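Local coordinates for protein malate oxidoreductase (Thermotoga maritima, PDB 1VL6) that probably catalyses the NAD-dependent oxidative decarboxylation of malate to pyruvate and carbon dioxide, as malic enzymes do, at residues Val174-Phe179 against Ser351-Ile356; Val196-Gly201 against Val220-Lys225; Gly273-Pro278 against Val297-Pro302; Gly309-Ala314 against Pro362-Ile367; Ile333-Val338 against Asn379-Val384. One frame throughout, in Å; residues are numbered along the deposited sequence. Where two conformers were deposited one is given.

Contact 1 of 5, residues Val174-Phe179 against Ser351-Ile356; sequences VVSAAF and SAVEAI
Ala177 sits at the middle of this helix-helix contact, its methyl group lodged between the backbone of Val353 and the side chain of Ile356. Ala177 CB lies 3.4 Å from Val353 O and 3.6 Å from Ile356 CG2, so the small side chain fits against the turn Val353-Ile356 of the other helix. Ile356 offers this branch because CG2 stands anti to the backbone N, while CG1 runs off beside that N and carries CD1 toward Val174; there Val174 CG2 makes a looser contact with Ile356 CD1 at 4.4 Å. Next to Ala177 along the helix, both methyls of Val353 lie against the CB of Ser176, with Val353 CG2 at 3.8 Å from Ser176 CB. Ser176 contributes only carbon here, since its hydroxyl is hydrogen-bonded to Ala172 O within its own helix. The small Ser176 and Ala177 let the backbones come close, with the CA atoms of Ala177 and Val353 5.0 Å apart. Farther out, Val173 and Leu180 of helix 166-186 extend the apolar seam along Val353 and Ile356, and Val380 of helix 374-386 also packs on Ile356. The two segment axes approach to 8.2 Å and cross at -47°, a geometry consistent with ridges-into-grooves packing of two buried helices, here helix 166-186 and helix 346-358 of the NAD-binding region.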
# COMPACT_ATOMS: atom_id res chain seq x y z
N VAL A 174 -5.12 25.48 -18.33
CA VAL A 174 -4.13 26.17 -17.55
C VAL A 174 -3.66 27.45 -18.26
O VAL A 174 -3.49 28.48 -17.62
CB VAL A 174 -2.95 25.27 -17.24
CG1 VAL A 174 -1.97 25.97 -16.36
CG2 VAL A 174 -3.42 24.06 -16.52
N VAL A 175 -3.47 27.41 -19.56
CA VAL A 175 -3.05 28.62 -20.29
C VAL A 175 -4.11 29.71 -20.12
O VAL A 175 -3.80 30.86 -19.87
CB VAL A 175 -2.86 28.32 -21.75
CG1 VAL A 175 -2.72 29.59 -22.58
CG2 VAL A 175 -1.63 27.39 -21.97
N SER A 176 -5.38 29.32 -20.21
CA SER A 176 -6.48 30.23 -20.08
C SER A 176 -6.52 30.86 -18.70
O SER A 176 -6.71 32.07 -18.59
CB SER A 176 -7.78 29.48 -20.31
OG SER A 176 -7.88 29.11 -21.67
N ALA A 177 -6.35 30.08 -17.64
CA ALA A 177 -6.36 30.69 -16.31
C ALA A 177 -5.20 31.65 -16.17
O ALA A 177 -5.35 32.73 -15.65
CB ALA A 177 -6.30 29.65 -15.24
N ALA A 178 -4.02 31.24 -16.63
CA ALA A 178 -2.85 32.11 -16.57
C ALA A 178 -3.14 33.39 -17.32
O ALA A 178 -2.80 34.47 -16.87
CB ALA A 178 -1.64 31.39 -17.18
N PHE A 179 -3.75 33.25 -18.50
CA PHE A 179 -4.04 34.41 -19.35
C PHE A 179 -4.97 35.37 -18.66
O PHE A 179 -4.72 36.56 -18.60
CB PHE A 179 -4.67 33.98 -20.64
CG PHE A 179 -5.27 35.11 -21.42
CD1 PHE A 179 -4.48 35.92 -22.21
CD2 PHE A 179 -6.62 35.33 -21.42
CE1 PHE A 179 -5.04 36.92 -22.97
CE2 PHE A 179 -7.17 36.35 -22.18
CZ PHE A 179 -6.38 37.13 -22.95
N SER A 351 -15.23 26.03 -15.81
CA SER A 351 -15.20 26.04 -14.37
C SER A 351 -13.79 25.79 -13.86
O SER A 351 -13.32 26.48 -12.95
CB SER A 351 -16.20 25.06 -13.78
OG SER A 351 -17.50 25.57 -13.98
N ALA A 352 -13.09 24.83 -14.47
CA ALA A 352 -11.73 24.55 -14.08
C ALA A 352 -10.85 25.77 -14.31
O ALA A 352 -10.10 26.18 -13.41
CB ALA A 352 -11.22 23.38 -14.85
N VAL A 353 -10.99 26.40 -15.48
CA VAL A 353 -10.22 27.61 -15.77
C VAL A 353 -10.40 28.61 -14.65
O VAL A 353 -9.43 29.05 -14.07
CB VAL A 353 -10.63 28.26 -17.08
CG1 VAL A 353 -10.06 29.73 -17.20
CG2 VAL A 353 -10.20 27.39 -18.23
N GLU A 354 -11.64 28.90 -14.32
CA GLU A 354 -11.94 29.87 -13.27
C GLU A 354 -11.42 29.46 -11.88
O GLU A 354 -10.97 30.30 -11.09
CB GLU A 354 -13.45 30.12 -13.17
CG GLU A 354 -14.02 30.77 -14.43
CD GLU A 354 -13.68 32.24 -14.54
OE1 GLU A 354 -13.23 32.81 -13.54
OE2 GLU A 354 -13.93 32.82 -15.62
N ALA A 355 -11.50 28.18 -11.59
CA ALA A 355 -11.09 27.69 -10.32
C ALA A 355 -9.58 27.84 -10.17
O ALA A 355 -9.08 28.28 -9.10
CB ALA A 355 -11.54 26.26 -10.21
N ILE A 356 -8.84 27.52 -11.23
CA ILE A 356 -7.35 27.71 -11.15
C ILE A 356 -7.01 29.21 -10.98
O ILE A 356 -6.23 29.58 -10.12
CB ILE A 356 -6.68 27.11 -12.37
CG1 ILE A 356 -6.79 25.58 -12.30
CG2 ILE A 356 -5.26 27.54 -12.46
CD1 ILE A 356 -6.54 24.96 -13.62

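Contact 2 of 5, residues Val196-Gly201 against Val220-Lys225; sequences VVNGIG and VAVDRK
The carboxylate of Asp223 reaches across to the loop after the neighbouring strand, where OD2 accepts a hydrogen bond from Ile200 N at 2.7 Å, on the anti side and 20° out of the carboxylate plane. Its other oxygen, OD1, takes Arg224 N, also on the anti side, so two backbone N-H groups fix the rotation of the group. The second flat group, the amide of Asn198, lays OD1 against Val222 CB at 3.4 Å, while ND2 makes a weak bond to Ser271. Behind these ends the strands pair in parallel: Val197 N bonds to Val220 O, Val222 N to Val197 O, and Gly199 N to Val222 O at 2.8 Å. Val196 CG1 packs on Val222 CG2 at 3.7 Å on the face that also carries Asn198; near the opposite face, which bears Val197, Ile200 CD1 covers Ala221 CB. With an alanine in place of the aspartate, the N-H groups of Ile200 and Arg224 would probably be left without their two carboxylate acceptors and the glycine loop be freer to shift. Helix 202-214 completes the beta-alpha-beta unit, and Gly199 and Gly201 fit a GxGxxG pattern, an arrangement consistent with the dinucleotide-binding start of a Rossmann fold.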
# COMPACT_ATOMS: atom_id res chain seq x y z
N VAL A 196 -1.12 36.77 -29.74
CA VAL A 196 -0.48 35.97 -30.75
C VAL A 196 -0.29 34.58 -30.19
O VAL A 196 0.38 34.44 -29.19
CB VAL A 196 0.87 36.53 -31.16
CG1 VAL A 196 1.58 35.53 -32.06
CG2 VAL A 196 0.71 37.80 -31.92
N VAL A 197 -0.85 33.56 -30.84
CA VAL A 197 -0.58 32.19 -30.48
C VAL A 197 0.31 31.54 -31.53
O VAL A 197 -0.08 31.45 -32.69
CB VAL A 197 -1.85 31.39 -30.38
CG1 VAL A 197 -1.55 29.91 -29.96
CG2 VAL A 197 -2.80 32.04 -29.42
N ASN A 198 1.48 31.05 -31.13
CA ASN A 198 2.40 30.43 -32.07
C ASN A 198 2.56 28.95 -31.81
O ASN A 198 2.95 28.54 -30.72
CB ASN A 198 3.77 31.06 -31.97
CG ASN A 198 4.74 30.57 -33.07
OD1 ASN A 198 4.62 30.98 -34.20
ND2 ASN A 198 5.70 29.70 -32.72
N GLY A 199 2.32 28.14 -32.85
CA GLY A 199 2.43 26.67 -32.80
C GLY A 199 1.05 26.09 -32.64
O GLY A 199 0.56 25.91 -31.52
N ILE A 200 0.41 25.78 -33.77
CA ILE A 200 -1.00 25.36 -33.75
C ILE A 200 -1.07 23.85 -33.88
O ILE A 200 -1.53 23.31 -34.88
CB ILE A 200 -1.79 26.04 -34.88
CG1 ILE A 200 -1.49 27.56 -34.91
CG2 ILE A 200 -3.29 25.80 -34.71
CD1 ILE A 200 -2.14 28.28 -33.80
N GLY A 201 -0.53 23.18 -32.88
CA GLY A 201 -0.64 21.73 -32.74
C GLY A 201 -1.74 21.45 -31.75
O GLY A 201 -2.71 22.19 -31.69
N VAL A 220 -4.36 36.03 -33.11
CA VAL A 220 -3.57 35.85 -34.32
C VAL A 220 -2.78 34.56 -34.17
O VAL A 220 -1.93 34.46 -33.29
CB VAL A 220 -2.64 37.04 -34.54
CG1 VAL A 220 -1.82 36.85 -35.81
CG2 VAL A 220 -3.46 38.33 -34.64
N ALA A 221 -3.10 33.59 -35.02
CA ALA A 221 -2.49 32.27 -35.01
C ALA A 221 -1.29 32.23 -35.96
O ALA A 221 -1.33 32.78 -37.08
CB ALA A 221 -3.49 31.26 -35.48
N VAL A 222 -0.22 31.57 -35.52
CA VAL A 222 1.01 31.51 -36.31
C VAL A 222 1.60 30.11 -36.19
O VAL A 222 1.56 29.51 -35.13
CB VAL A 222 2.03 32.55 -35.80
CG1 VAL A 222 3.06 32.85 -36.85
CG2 VAL A 222 1.32 33.83 -35.39
N ASP A 223 2.11 29.60 -37.30
CA ASP A 223 2.78 28.32 -37.31
C ASP A 223 3.99 28.46 -38.28
O ASP A 223 4.41 29.58 -38.58
CB ASP A 223 1.79 27.23 -37.72
CG ASP A 223 2.17 25.86 -37.19
OD1 ASP A 223 3.11 25.24 -37.79
OD2 ASP A 223 1.56 25.33 -36.21
N ARG A 224 4.54 27.35 -38.73
CA ARG A 224 5.86 27.32 -39.34
C ARG A 224 5.99 28.10 -40.61
O ARG A 224 7.07 28.52 -40.95
CB ARG A 224 6.24 25.86 -39.67
CG ARG A 224 6.55 25.01 -38.46
CD ARG A 224 7.67 25.57 -37.55
NE ARG A 224 8.98 25.48 -38.21
CZ ARG A 224 9.70 24.37 -38.29
NH1 ARG A 224 9.25 23.23 -37.75
NH2 ARG A 224 10.88 24.39 -38.91
N LYS A 225 4.91 28.24 -41.35
CA LYS A 225 4.93 28.97 -42.63
C LYS A 225 4.32 30.37 -42.46
O LYS A 225 3.95 31.00 -43.42
CB LYS A 225 4.20 28.16 -43.73
CG LYS A 225 4.96 26.88 -44.22
CD LYS A 225 5.60 26.97 -45.63

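Contact 3 of 5, residues Gly273-Pro278 against Val297-Pro302; sequences GNILKP and VPEIDP
Glu299 and Leu276 meet in the close-packed half of this loop-loop contact. Glu299 O accepts two backbone donors: Leu276 N at 3.0 Å, nearly straight at the hydrogen (172°) but 40° out of the carbonyl plane, and Ile275 N through a weak, more bent bond. One residue earlier, Pro298 O takes Asn274 N at 3.0 Å. Asn274 adopts left-handed backbone angles (phi 48°), and the N-H groups of Asn274, Ile275 and Leu276 all point to the other loop. Side chains fill in around these bonds. Ile275 and Glu299 lie side by side and point the same way, with Ile275 CG1 3.8 Å from Glu299 CG; the carboxylate of Glu299 leads away from the Gly273-Pro278 loop, to Ser271 OG and Ala294 N. Ile300 holds CG1 anti to its N, which sends CD1 along the Leu276 carbonyl to the ring of Pro278, 4.3 Å from Pro278 CB.

The other half is more open. The Asn274 and Val297 side chains cross at about a right angle, with Asn274 ND2 3.7 Å from Val297 CG1, and the amide oxygen works through solvent: one water donates to Asn274 OD1 (2.9 Å) and to Pro298 O (3.0 Å). A side chain on Gly273 would probably collide with Val297. Asp301, at the end of the second loop, caps helix 302-307 through Leu304 N. The two loops follow the adjacent parallel strands 266-269 and 289-292, at the C-terminal edge of the sheet, a position consistent with the edge at which Rossmann-type domains usually bind their dinucleotide.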
# COMPACT_ATOMS: atom_id res chain seq x y z
N GLY A 273 12.10 26.25 -29.54
CA GLY A 273 12.98 27.01 -28.65
C GLY A 273 13.74 28.15 -29.35
O GLY A 273 14.08 28.08 -30.54
N ASN A 274 13.97 29.21 -28.59
CA ASN A 274 14.74 30.36 -29.03
C ASN A 274 14.35 30.89 -30.40
O ASN A 274 15.19 31.05 -31.25
CB ASN A 274 16.26 30.04 -28.93
CG ASN A 274 16.70 29.78 -27.47
OD1 ASN A 274 16.33 30.51 -26.56
ND2 ASN A 274 17.48 28.72 -27.27
N ILE A 275 13.09 31.19 -30.59
CA ILE A 275 12.64 31.75 -31.86
C ILE A 275 12.18 33.18 -31.77
O ILE A 275 12.08 33.83 -32.79
CB ILE A 275 11.51 30.93 -32.51
CG1 ILE A 275 10.30 30.84 -31.58
CG2 ILE A 275 12.01 29.57 -32.93
CD1 ILE A 275 9.16 30.13 -32.20
N LEU A 276 11.82 33.66 -30.58
CA LEU A 276 11.35 35.03 -30.41
C LEU A 276 12.53 35.92 -30.03
O LEU A 276 13.07 35.82 -28.94
CB LEU A 276 10.27 35.03 -29.34
CG LEU A 276 9.36 36.24 -29.35
CD1 LEU A 276 8.05 35.94 -28.56
CD2 LEU A 276 10.10 37.44 -28.77
N LYS A 277 12.97 36.78 -30.96
CA LYS A 277 14.15 37.62 -30.70
C LYS A 277 13.79 38.73 -29.68
O LYS A 277 12.69 39.31 -29.70
CB LYS A 277 14.73 38.21 -31.99
CG LYS A 277 15.34 37.14 -32.86
CD LYS A 277 16.20 37.65 -34.02
CE LYS A 277 17.17 36.54 -34.50
NZ LYS A 277 18.28 37.02 -35.40
N PRO A 278 14.71 39.02 -28.76
CA PRO A 278 14.42 39.97 -27.68
C PRO A 278 13.98 41.33 -28.20
O PRO A 278 13.05 41.89 -27.68
CB PRO A 278 15.76 40.10 -26.97
CG PRO A 278 16.75 39.62 -27.94
CD PRO A 278 16.09 38.54 -28.71
N VAL A 297 12.95 23.75 -24.26
CA VAL A 297 13.52 25.09 -24.30
C VAL A 297 12.44 26.11 -24.66
O VAL A 297 11.76 25.94 -25.67
CB VAL A 297 14.52 25.23 -25.36
CG1 VAL A 297 15.19 26.60 -25.25
CG2 VAL A 297 15.52 24.09 -25.29
N PRO A 298 12.26 27.18 -23.87
CA PRO A 298 11.24 28.19 -24.21
C PRO A 298 11.54 28.96 -25.48
O PRO A 298 12.71 29.03 -25.87
CB PRO A 298 11.24 29.12 -22.98
CG PRO A 298 11.83 28.26 -21.88
CD PRO A 298 12.89 27.48 -22.57
N GLU A 299 10.48 29.53 -26.09
CA GLU A 299 10.59 30.34 -27.30
C GLU A 299 11.59 31.51 -27.13
O GLU A 299 12.25 31.93 -28.11
CB GLU A 299 9.23 30.87 -27.75
CG GLU A 299 8.40 29.82 -28.49
CD GLU A 299 7.52 28.97 -27.58
OE1 GLU A 299 7.75 28.97 -26.35
OE2 GLU A 299 6.60 28.28 -28.11
N ILE A 300 11.69 32.03 -25.91
CA ILE A 300 12.76 32.97 -25.58
C ILE A 300 13.17 32.74 -24.17
O ILE A 300 12.33 32.39 -23.37
CB ILE A 300 12.30 34.41 -25.77
CG1 ILE A 300 13.42 35.38 -25.41
CG2 ILE A 300 11.08 34.69 -24.93
CD1 ILE A 300 13.12 36.85 -25.81
N ASP A 301 14.45 32.93 -23.86
CA ASP A 301 14.93 32.75 -22.50
C ASP A 301 14.17 33.74 -21.62
O ASP A 301 14.01 34.88 -21.99
CB ASP A 301 16.42 33.00 -22.41
CG ASP A 301 16.91 32.96 -20.97
OD1 ASP A 301 16.96 31.86 -20.36
OD2 ASP A 301 17.22 34.01 -20.38
N PRO A 302 13.65 33.28 -20.49
CA PRO A 302 12.83 34.15 -19.64
C PRO A 302 13.55 35.37 -19.11
O PRO A 302 12.98 36.45 -19.11
CB PRO A 302 12.37 33.24 -18.49
CG PRO A 302 12.57 31.83 -18.98
CD PRO A 302 13.72 31.89 -19.97
O HOH W 1 14.98 29.71 -24.07

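Contact 4 of 5, residues Gly309-Ala314 against Pro362-Ile367; sequences GAFIVA and PEPERI
Apolar packing carries most of this contact, with Ile312 touching both Pro364 and Ile367. Its two branches divide the work: CG1, beside the backbone N (chi1 -73°), lies 3.9 Å from Pro364 CA, and CG2, anti to that N, meets Ile367 CG2 at 4.0 Å. Ala314 CB extends the patch to Ile367 CD1 at 4.3 Å. Phe311 CE1 approaches Pro364 CG obliquely, at 4.2 Å, while one face of the same ring is covered by Ile312 CG1. Replacing Ile312 by an alanine removes both branches and would probably leave a gap against Pro364 and Ile367, with the Phe311 ring missing this cover.

The polar part runs through one water. It accepts from Val313 N at 3.1 Å and donates to Pro364 O at 2.7 Å and Glu365 OE2 at 3.1 Å. Asn322 adds direct bonds to Pro364 O, Val313 O and Ile367 N, also joining strand and loop.

Within the loop, Glu363 to Arg366 form a type I turn that presents Pro364. The chemistry implies that apolar loop side chains cover this side of strand 312-315, while water and Asn322 meet the N and O of Val313, and Ile312 and Ala314 pair with strand 289-292.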
# COMPACT_ATOMS: atom_id res chain seq x y z
N GLY A 309 12.16 43.90 -21.64
CA GLY A 309 11.01 44.69 -21.33
C GLY A 309 9.72 43.93 -21.00
O GLY A 309 8.68 44.55 -20.77
N ALA A 310 9.75 42.61 -20.96
CA ALA A 310 8.54 41.85 -20.70
C ALA A 310 7.95 42.21 -19.35
O ALA A 310 8.66 42.28 -18.37
CB ALA A 310 8.81 40.34 -20.76
N PHE A 311 6.65 42.43 -19.28
CA PHE A 311 5.98 42.71 -17.98
C PHE A 311 5.73 41.45 -17.22
O PHE A 311 5.83 41.46 -16.02
CB PHE A 311 4.64 43.38 -18.22
CG PHE A 311 3.79 43.53 -17.01
CD1 PHE A 311 4.26 44.18 -15.89
CD2 PHE A 311 2.46 43.09 -17.04
CE1 PHE A 311 3.44 44.34 -14.77
CE2 PHE A 311 1.64 43.27 -15.97
CZ PHE A 311 2.13 43.90 -14.82
N ILE A 312 5.37 40.36 -17.91
CA ILE A 312 5.14 39.03 -17.26
C ILE A 312 5.65 37.93 -18.19
O ILE A 312 5.39 37.94 -19.43
CB ILE A 312 3.65 38.77 -17.01
CG1 ILE A 312 3.15 39.62 -15.87
CG2 ILE A 312 3.40 37.29 -16.71
CD1 ILE A 312 1.61 39.71 -15.81
N VAL A 313 6.34 36.96 -17.59
CA VAL A 313 6.90 35.89 -18.37
C VAL A 313 6.48 34.57 -17.72
O VAL A 313 6.53 34.40 -16.48
CB VAL A 313 8.43 36.02 -18.42
CG1 VAL A 313 9.04 34.87 -19.17
CG2 VAL A 313 8.82 37.30 -19.05
N ALA A 314 6.06 33.65 -18.56
CA ALA A 314 5.67 32.34 -18.08
C ALA A 314 6.26 31.29 -18.98
O ALA A 314 6.44 31.53 -20.17
CB ALA A 314 4.13 32.22 -18.05
N PRO A 362 -3.14 37.01 -7.95
CA PRO A 362 -2.14 37.13 -8.98
C PRO A 362 -1.22 38.31 -8.75
O PRO A 362 -1.65 39.35 -8.31
CB PRO A 362 -2.95 37.19 -10.28
CG PRO A 362 -4.30 37.59 -9.92
CD PRO A 362 -4.50 37.22 -8.47
N GLU A 363 0.06 38.07 -9.01
CA GLU A 363 1.10 39.08 -9.07
C GLU A 363 1.95 38.74 -10.29
O GLU A 363 1.92 37.60 -10.77
CB GLU A 363 1.97 39.06 -7.79
CG GLU A 363 1.23 39.24 -6.45
CD GLU A 363 0.56 40.59 -6.29
OE1 GLU A 363 0.54 41.43 -7.24
OE2 GLU A 363 0.04 40.84 -5.20
N PRO A 364 2.71 39.70 -10.80
CA PRO A 364 3.57 39.45 -11.95
C PRO A 364 4.48 38.20 -11.85
O PRO A 364 4.66 37.47 -12.83
CB PRO A 364 4.39 40.72 -12.04
CG PRO A 364 3.50 41.76 -11.49
CD PRO A 364 2.82 41.10 -10.34
N GLU A 365 5.06 37.97 -10.68
CA GLU A 365 5.95 36.81 -10.49
C GLU A 365 5.19 35.58 -10.05
O GLU A 365 5.78 34.52 -9.86
CB GLU A 365 7.04 37.14 -9.52
CG GLU A 365 7.97 38.23 -10.05
CD GLU A 365 8.97 37.74 -11.11
OE1 GLU A 365 9.98 37.11 -10.71
OE2 GLU A 365 8.78 38.00 -12.33
N ARG A 366 3.87 35.70 -9.92
CA ARG A 366 3.04 34.56 -9.58
C ARG A 366 1.60 34.75 -10.06
O ARG A 366 0.74 35.18 -9.29
CB ARG A 366 3.11 34.36 -8.09
CG ARG A 366 2.36 33.21 -7.58
CD ARG A 366 1.69 33.48 -6.22
NE ARG A 366 1.01 32.28 -5.72
CZ ARG A 366 1.63 31.13 -5.47
NH1 ARG A 366 2.95 31.00 -5.66
NH2 ARG A 366 0.94 30.07 -5.06
N ILE A 367 1.35 34.43 -11.34
CA ILE A 367 0.01 34.62 -11.99
C ILE A 367 -0.93 33.44 -11.86
O ILE A 367 -2.12 33.54 -12.17
CB ILE A 367 0.18 34.96 -13.45
CG1 ILE A 367 0.66 33.74 -14.25
CG2 ILE A 367 1.15 36.10 -13.57
CD1 ILE A 367 1.02 34.00 -15.71
O HOH W 2 6.71 37.48 -14.58

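Contact 5 of 5, residues Ile333-Val338 against Asn379-Val384; sequences IMKGAV and NVYTAV
Gly336 and Tyr381 mark the closest point of two helices whose segment axes approach to 7.6 Å at 31°, with these two CA atoms 5.0 Å apart. A CB on Gly336 would probably collide with Val384 CG1, which instead lies 4.0 Å from Gly336 CA. The Tyr381 ring leans across the turn, its CG anti to the backbone N (chi1 164°), and has Gly336 N at its edge, near the ring plane. Over one face stands the ammonium of Lys335, with NZ 4.1 Å from the ring centroid and only 3° off the normal, a cation-pi contact. The lysine reaches there with an extended chain that bends at its last torsion; its CG also packs 3.7 Å from Tyr381 CD1. The ring hydroxyl is hydrogen-bonded to Glu339, so an acidic group lies at the far end of the same ring.

Both helices belong to the NAD-binding family region, yet helix 330-340 also rests against strands 71-76 and 163-165 of the N-terminal sheet, through Ile333 and the selenomethionine Met334, so the pair joins that sheet to the terminal helix 374-386. On the buried side Ile333 meets two valines: Ile333 CG1 is 4.0 Å from Val380 CG1 and 4.2 Å from Val384 CG2. Helix 346-358 covers Val380 from beyond, by Ile356. Next to Val380, Asn379 packs on Lys375 of the second subunit.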
# COMPACT_ATOMS: atom_id res chain seq x y z
N ILE A 333 -9.89 17.70 -12.82
CA ILE A 333 -10.82 17.52 -13.92
C ILE A 333 -11.23 16.08 -14.03
O ILE A 333 -12.41 15.76 -14.14
CB ILE A 333 -10.15 17.89 -15.21
CG1 ILE A 333 -9.91 19.42 -15.25
CG2 ILE A 333 -11.03 17.40 -16.36
CD1 ILE A 333 -9.50 19.97 -16.61
N MSE A 334 -10.25 15.19 -14.02
CA MSE A 334 -10.49 13.78 -14.17
C MSE A 334 -11.28 13.23 -13.02
O MSE A 334 -12.17 12.38 -13.20
CB MSE A 334 -9.17 13.05 -14.27
CG MSE A 334 -9.25 11.72 -14.99
SE MSE A 334 -9.57 11.90 -16.97
CE MSE A 334 -10.79 10.60 -17.02
N LYS A 335 -10.96 13.68 -11.82
CA LYS A 335 -11.65 13.20 -10.69
C LYS A 335 -13.11 13.66 -10.74
O LYS A 335 -14.03 12.94 -10.44
CB LYS A 335 -10.97 13.69 -9.44
CG LYS A 335 -11.47 12.97 -8.17
CD LYS A 335 -10.72 13.55 -6.99
CE LYS A 335 -11.09 12.86 -5.66
NZ LYS A 335 -11.23 13.90 -4.65
N GLY A 336 -13.33 14.90 -11.11
CA GLY A 336 -14.69 15.40 -11.16
C GLY A 336 -15.49 14.68 -12.21
O GLY A 336 -16.59 14.19 -11.93
N ALA A 337 -14.89 14.56 -13.37
CA ALA A 337 -15.56 13.97 -14.52
C ALA A 337 -15.90 12.51 -14.30
O ALA A 337 -16.98 12.03 -14.68
CB ALA A 337 -14.66 14.10 -15.75
N VAL A 338 -14.98 11.78 -13.72
CA VAL A 338 -15.21 10.35 -13.54
C VAL A 338 -16.31 10.09 -12.53
O VAL A 338 -17.06 9.15 -12.69
CB VAL A 338 -13.91 9.66 -13.11
CG1 VAL A 338 -14.20 8.28 -12.56
CG2 VAL A 338 -12.98 9.59 -14.28
N ASN A 379 -10.12 22.66 -5.49
CA ASN A 379 -10.99 23.63 -6.13
C ASN A 379 -11.38 23.24 -7.54
O ASN A 379 -12.51 23.38 -7.91
CB ASN A 379 -10.37 25.02 -6.15
CG ASN A 379 -10.23 25.62 -4.77
OD1 ASN A 379 -10.87 25.21 -3.78
ND2 ASN A 379 -9.34 26.58 -4.68
N VAL A 380 -10.46 22.70 -8.29
CA VAL A 380 -10.76 22.25 -9.64
C VAL A 380 -11.75 21.08 -9.59
O VAL A 380 -12.74 21.04 -10.30
CB VAL A 380 -9.46 21.83 -10.36
CG1 VAL A 380 -9.79 21.16 -11.67
CG2 VAL A 380 -8.56 23.02 -10.57
N TYR A 381 -11.46 20.11 -8.75
CA TYR A 381 -12.38 19.00 -8.55
C TYR A 381 -13.77 19.51 -8.22
O TYR A 381 -14.72 19.06 -8.81
CB TYR A 381 -11.90 18.07 -7.43
CG TYR A 381 -12.99 17.16 -6.94
CD1 TYR A 381 -13.43 16.11 -7.71
CD2 TYR A 381 -13.55 17.32 -5.69
CE1 TYR A 381 -14.42 15.23 -7.23
CE2 TYR A 381 -14.53 16.47 -5.21
CZ TYR A 381 -14.97 15.43 -5.99
OH TYR A 381 -15.98 14.61 -5.51
N THR A 382 -13.88 20.40 -7.25
CA THR A 382 -15.21 20.90 -6.85
C THR A 382 -15.89 21.61 -8.04
O THR A 382 -17.07 21.45 -8.32
CB THR A 382 -15.11 21.92 -5.74
OG1 THR A 382 -14.65 21.31 -4.53
CG2 THR A 382 -16.49 22.41 -5.41
N ALA A 383 -15.11 22.40 -8.74
CA ALA A 383 -15.67 23.15 -9.85
C ALA A 383 -16.24 22.19 -10.91
O ALA A 383 -17.38 22.36 -11.37
CB ALA A 383 -14.62 24.05 -10.48
N VAL A 384 -15.46 21.17 -11.24
CA VAL A 384 -15.84 20.27 -12.30
C VAL A 384 -17.03 19.37 -11.91
O VAL A 384 -17.99 19.22 -12.67
CB VAL A 384 -14.63 19.47 -12.72
CG1 VAL A 384 -15.00 18.40 -13.73
CG2 VAL A 384 -13.60 20.39 -13.38

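Contacts 1 and 5 are helix-on-helix packing in the buried part of the chain and share a neighbourhood: Val380 of contact 5 packs on Ile356 of contact 1. Both are largely apolar, though contact 5 adds a cation-pi pair toward its exposed side. Contacts 2 and 4 lie on the same sheet, toward opposite ends of its strand order: contact 2 pairs two strands by backbone hydrogen bonds, while contact 4 covers an end strand with side chains and a water. Contact 3 is only partly buried and joins two loops mainly by backbone hydrogen bonds; its Ile275 touches Asn198 of contact 2, and Pro302 touches Val313 of contact 4.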